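Local coordinates for Sodium/sialic acid symporter SiaT (Proteus mirabilis, PDB 5NV9), which uses the sodium gradient to drive uptake of the sialic acid N-acetylneuraminic acid, carrying it inward together with two sodium ions, at residues A193-V204 and F287-Y298. Sequence-based numbering, arbitrary orientation.
Sequences AVLIFIMICFKV and FFFAIGSALFVY
F197 and F287 meet as an offset edge-to-face pair where segments 193-203 and 287-298, toward the periplasmic ends of two long helices of the LeuT fold, run side by side in the same direction, their axes at 26°. The edge of F287 is turned to the face of F197, with ring planes at 80°. V194 tops the same F287 ring, its CG2 3.8 Å from the centroid and almost exactly on the ring normal. With CG anti to the backbone N (chi1 -177°), F197 reaches across to the other helix and lies as a knob among F287, A290, I291 and A294; its CE1 is 3.5 Å from A290 CB. I291 is the reciprocal knob, fitting among A193, I196, F197 and I200, so the knobs-into-holes packing runs both ways. A193 CB lies over the F288 face, displaced toward CZ at the rim; F288 also neighbours F64 and T63, a sialic acid-binding residue, and its side chain is about 7 Å from the bound sugar. About one turn beyond F197, I200 divides its branches: CD1 meets L295 CD2 at 3.6 Å, while CG2 presses tightly on A294 CB at 3.4 Å. F319 of helix 315-323 packs against I200 and L295 as well. At the periplasmic end K203 NZ hydrogen-bonds to the backbone O of E323, and K203 O lies in the plane of the Y298 ring, at its edge, 3.6 Å from Y298 CD1.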
loop_
_atom_site.group_PDB
_atom_site.type_symbol
_atom_site.label_atom_id
_atom_site.label_comp_id
_atom_site.label_asym_id
_atom_site.label_seq_id
_atom_site.Cartn_x
_atom_site.Cartn_y
_atom_site.Cartn_z
ATOM N N ALA A 193 -11.797 7.723 -10.634
ATOM C CA ALA A 193 -12.831 7.085 -9.868
ATOM C C ALA A 193 -14.076 7.976 -9.866
ATOM O O ALA A 193 -15.196 7.487 -9.958
ATOM C CB ALA A 193 -12.361 6.791 -8.464
ATOM N N VAL A 194 -13.887 9.274 -9.765
ATOM C CA VAL A 194 -15.030 10.194 -9.738
ATOM C C VAL A 194 -15.795 10.113 -11.099
ATOM O O VAL A 194 -17.058 10.168 -11.163
ATOM C CB VAL A 194 -14.562 11.616 -9.473
ATOM C CG1 VAL A 194 -15.665 12.607 -9.757
ATOM C CG2 VAL A 194 -14.068 11.738 -8.048
ATOM N N LEU A 195 -15.023 9.958 -12.174
ATOM C CA LEU A 195 -15.580 9.994 -13.501
ATOM C C LEU A 195 -16.386 8.713 -13.779
ATOM O O LEU A 195 -17.403 8.756 -14.445
ATOM C CB LEU A 195 -14.459 10.155 -14.527
ATOM C CG LEU A 195 -14.975 10.319 -15.956
ATOM C CD1 LEU A 195 -15.778 11.611 -16.153
ATOM C CD2 LEU A 195 -13.782 10.236 -16.864
ATOM N N ILE A 196 -15.882 7.573 -13.310
ATOM C CA ILE A 196 -16.607 6.249 -13.385
ATOM C C ILE A 196 -17.942 6.368 -12.659
ATOM O O ILE A 196 -18.998 6.002 -13.186
ATOM C CB ILE A 196 -15.803 5.103 -12.757
ATOM C CG1 ILE A 196 -14.542 4.784 -13.596
ATOM C CG2 ILE A 196 -16.679 3.866 -12.640
ATOM C CD1 ILE A 196 -13.462 4.012 -12.864
ATOM N N PHE A 197 -17.893 6.891 -11.452
ATOM C CA PHE A 197 -19.116 7.067 -10.689
ATOM C C PHE A 197 -20.169 7.884 -11.496
ATOM O O PHE A 197 -21.282 7.427 -11.719
ATOM C CB PHE A 197 -18.866 7.748 -9.334
ATOM C CG PHE A 197 -20.121 7.864 -8.522
ATOM C CD1 PHE A 197 -20.779 6.718 -8.099
ATOM C CD2 PHE A 197 -20.673 9.095 -8.258
ATOM C CE1 PHE A 197 -21.952 6.818 -7.362
ATOM C CE2 PHE A 197 -21.852 9.210 -7.558
ATOM C CZ PHE A 197 -22.510 8.070 -7.108
ATOM N N ILE A 198 -19.790 9.063 -11.911
ATOM C CA ILE A 198 -20.643 9.927 -12.719
ATOM C C ILE A 198 -21.322 9.265 -13.929
ATOM O O ILE A 198 -22.547 9.420 -14.129
ATOM C CB ILE A 198 -19.854 11.173 -13.172
ATOM C CG1 ILE A 198 -19.623 12.059 -11.947
ATOM C CG2 ILE A 198 -20.639 11.955 -14.247
ATOM C CD1 ILE A 198 -18.500 13.042 -12.138
HETATM N N MSE A 199 -20.522 8.542 -14.706
HETATM C CA MSE A 199 -20.978 7.831 -15.850
HETATM C C MSE A 199 -21.964 6.749 -15.519
HETATM O O MSE A 199 -22.913 6.535 -16.304
HETATM C CB MSE A 199 -19.806 7.201 -16.619
HETATM C CG MSE A 199 -18.810 8.330 -17.007
HETATM SE SE MSE A 199 -18.316 8.334 -18.933
HETATM C CE MSE A 199 -20.221 8.383 -19.461
ATOM N N ILE A 200 -21.733 6.014 -14.429
ATOM C CA ILE A 200 -22.690 4.999 -14.026
ATOM C C ILE A 200 -23.979 5.703 -13.596
ATOM O O ILE A 200 -25.046 5.219 -13.900
ATOM C CB ILE A 200 -22.234 4.082 -12.862
ATOM C CG1 ILE A 200 -20.973 3.316 -13.205
ATOM C CG2 ILE A 200 -23.346 3.068 -12.548
ATOM C CD1 ILE A 200 -20.260 2.770 -11.977
ATOM N N CYS A 201 -23.891 6.827 -12.900
ATOM C CA CYS A 201 -25.128 7.547 -12.529
ATOM C C CYS A 201 -25.954 7.938 -13.748
ATOM O O CYS A 201 -27.181 7.829 -13.685
ATOM C CB CYS A 201 -24.892 8.830 -11.739
ATOM S SG CYS A 201 -24.343 8.672 -10.048
ATOM N N PHE A 202 -25.289 8.359 -14.831
ATOM C CA PHE A 202 -25.980 8.749 -16.073
ATOM C C PHE A 202 -26.577 7.562 -16.784
ATOM O O PHE A 202 -27.471 7.728 -17.565
ATOM C CB PHE A 202 -25.089 9.557 -16.989
ATOM C CG PHE A 202 -25.023 11.025 -16.618
ATOM C CD1 PHE A 202 -26.026 11.902 -17.017
ATOM C CD2 PHE A 202 -23.962 11.534 -15.879
ATOM C CE1 PHE A 202 -25.967 13.251 -16.683
ATOM C CE2 PHE A 202 -23.886 12.881 -15.535
ATOM C CZ PHE A 202 -24.900 13.740 -15.931
ATOM N N LYS A 203 -26.110 6.362 -16.517
ATOM C CA LYS A 203 -26.682 5.154 -17.147
ATOM C C LYS A 203 -27.728 4.385 -16.318
ATOM O O LYS A 203 -28.313 3.433 -16.792
ATOM C CB LYS A 203 -25.573 4.199 -17.524
ATOM C CG LYS A 203 -24.606 4.877 -18.444
ATOM C CD LYS A 203 -23.545 3.913 -18.890
ATOM C CE LYS A 203 -23.679 3.623 -20.369
ATOM N NZ LYS A 203 -22.747 4.527 -21.082
ATOM N N VAL A 204 -27.894 4.758 -15.071
ATOM C CA VAL A 204 -28.900 4.144 -14.232
ATOM C C VAL A 204 -30.153 4.968 -14.419
ATOM O O VAL A 204 -30.121 6.178 -14.286
ATOM C CB VAL A 204 -28.468 4.122 -12.761
ATOM C CG1 VAL A 204 -29.634 3.824 -11.843
ATOM C CG2 VAL A 204 -27.359 3.103 -12.557
ATOM N N PHE A 287 -15.703 7.055 -3.267
ATOM C CA PHE A 287 -16.086 6.838 -4.686
ATOM C C PHE A 287 -15.917 5.389 -5.125
ATOM O O PHE A 287 -16.741 4.919 -5.933
ATOM C CB PHE A 287 -15.412 7.796 -5.659
ATOM C CG PHE A 287 -15.977 9.165 -5.608
ATOM C CD1 PHE A 287 -15.532 10.081 -4.657
ATOM C CD2 PHE A 287 -16.970 9.549 -6.490
ATOM C CE1 PHE A 287 -16.077 11.356 -4.587
ATOM C CE2 PHE A 287 -17.525 10.812 -6.402
ATOM C CZ PHE A 287 -17.083 11.719 -5.452
ATOM N N PHE A 288 -14.934 4.664 -4.560
ATOM C CA PHE A 288 -14.764 3.243 -4.903
ATOM C C PHE A 288 -15.940 2.388 -4.371
ATOM O O PHE A 288 -16.416 1.499 -5.057
ATOM C CB PHE A 288 -13.392 2.731 -4.493
ATOM C CG PHE A 288 -12.287 3.304 -5.329
ATOM C CD1 PHE A 288 -12.065 2.837 -6.623
ATOM C CD2 PHE A 288 -11.505 4.337 -4.878
ATOM C CE1 PHE A 288 -11.090 3.416 -7.450
ATOM C CE2 PHE A 288 -10.528 4.926 -5.702
ATOM C CZ PHE A 288 -10.298 4.442 -6.969
ATOM N N PHE A 289 -16.409 2.683 -3.170
ATOM C CA PHE A 289 -17.612 2.026 -2.636
ATOM C C PHE A 289 -18.803 2.415 -3.497
ATOM O O PHE A 289 -19.576 1.546 -3.908
ATOM C CB PHE A 289 -17.842 2.423 -1.162
ATOM C CG PHE A 289 -16.893 1.733 -0.232
ATOM C CD1 PHE A 289 -17.163 0.444 0.183
ATOM C CD2 PHE A 289 -15.664 2.316 0.145
ATOM C CE1 PHE A 289 -16.277 -0.231 1.036
ATOM C CE2 PHE A 289 -14.767 1.613 0.972
ATOM C CZ PHE A 289 -15.072 0.326 1.403
ATOM N N ALA A 290 -18.943 3.718 -3.772
ATOM C CA ALA A 290 -20.088 4.210 -4.530
ATOM C C ALA A 290 -20.153 3.566 -5.886
ATOM O O ALA A 290 -21.257 3.215 -6.358
ATOM C CB ALA A 290 -20.133 5.734 -4.604
ATOM N N ILE A 291 -18.985 3.311 -6.474
ATOM C CA ILE A 291 -18.925 2.590 -7.733
ATOM C C ILE A 291 -19.540 1.166 -7.705
ATOM O O ILE A 291 -20.321 0.825 -8.610
ATOM C CB ILE A 291 -17.505 2.581 -8.349
ATOM C CG1 ILE A 291 -17.173 3.963 -8.892
ATOM C CG2 ILE A 291 -17.412 1.602 -9.491
ATOM C CD1 ILE A 291 -15.670 4.170 -8.953
ATOM N N GLY A 292 -19.194 0.360 -6.684
ATOM C CA GLY A 292 -19.776 -0.969 -6.497
ATOM C C GLY A 292 -21.257 -0.924 -6.255
ATOM O O GLY A 292 -21.991 -1.689 -6.819
ATOM N N SER A 293 -21.725 0.002 -5.448
ATOM C CA SER A 293 -23.150 0.172 -5.294
ATOM C C SER A 293 -23.881 0.598 -6.582
ATOM O O SER A 293 -24.975 0.082 -6.924
ATOM C CB SER A 293 -23.381 1.179 -4.163
ATOM O OG SER A 293 -22.890 0.650 -2.951
ATOM N N ALA A 294 -23.278 1.547 -7.295
ATOM C CA ALA A 294 -23.787 1.961 -8.623
ATOM C C ALA A 294 -23.856 0.852 -9.607
ATOM O O ALA A 294 -24.863 0.742 -10.317
ATOM C CB ALA A 294 -23.003 3.130 -9.193
ATOM N N LEU A 295 -22.816 0.011 -9.669
ATOM C CA LEU A 295 -22.777 -1.060 -10.642
ATOM C C LEU A 295 -23.798 -2.112 -10.347
ATOM O O LEU A 295 -24.288 -2.755 -11.277
ATOM C CB LEU A 295 -21.407 -1.731 -10.698
ATOM C CG LEU A 295 -20.282 -0.911 -11.363
ATOM C CD1 LEU A 295 -18.963 -1.545 -11.181
ATOM C CD2 LEU A 295 -20.517 -0.684 -12.827
ATOM N N PHE A 296 -24.022 -2.347 -9.040
ATOM C CA PHE A 296 -25.019 -3.266 -8.558
ATOM C C PHE A 296 -26.404 -2.841 -9.057
ATOM O O PHE A 296 -27.162 -3.674 -9.587
ATOM C CB PHE A 296 -24.981 -3.323 -7.037
ATOM C CG PHE A 296 -26.214 -3.869 -6.443
ATOM C CD1 PHE A 296 -26.471 -5.199 -6.516
ATOM C CD2 PHE A 296 -27.099 -3.038 -5.821
ATOM C CE1 PHE A 296 -27.629 -5.740 -5.989
ATOM C CE2 PHE A 296 -28.274 -3.562 -5.295
ATOM C CZ PHE A 296 -28.544 -4.909 -5.386
ATOM N N VAL A 297 -26.738 -1.555 -8.872
ATOM C CA VAL A 297 -27.997 -1.016 -9.392
ATOM C C VAL A 297 -28.049 -1.100 -10.914
ATOM O O VAL A 297 -29.053 -1.523 -11.479
ATOM C CB VAL A 297 -28.280 0.377 -8.887
ATOM C CG1 VAL A 297 -29.597 0.877 -9.442
ATOM C CG2 VAL A 297 -28.328 0.361 -7.378
ATOM N N TYR A 298 -26.953 -0.759 -11.589
ATOM C CA TYR A 298 -26.952 -0.802 -13.002
ATOM C C TYR A 298 -27.197 -2.210 -13.540
ATOM O O TYR A 298 -27.983 -2.361 -14.464
ATOM C CB TYR A 298 -25.677 -0.207 -13.596
ATOM C CG TYR A 298 -25.596 -0.278 -15.114
ATOM C CD1 TYR A 298 -26.251 0.656 -15.937
ATOM C CD2 TYR A 298 -24.860 -1.269 -15.729
ATOM C CE1 TYR A 298 -26.171 0.573 -17.323
ATOM C CE2 TYR A 298 -24.779 -1.354 -17.098
ATOM C CZ TYR A 298 -25.405 -0.432 -17.896
ATOM O OH TYR A 298 -25.240 -0.585 -19.276
#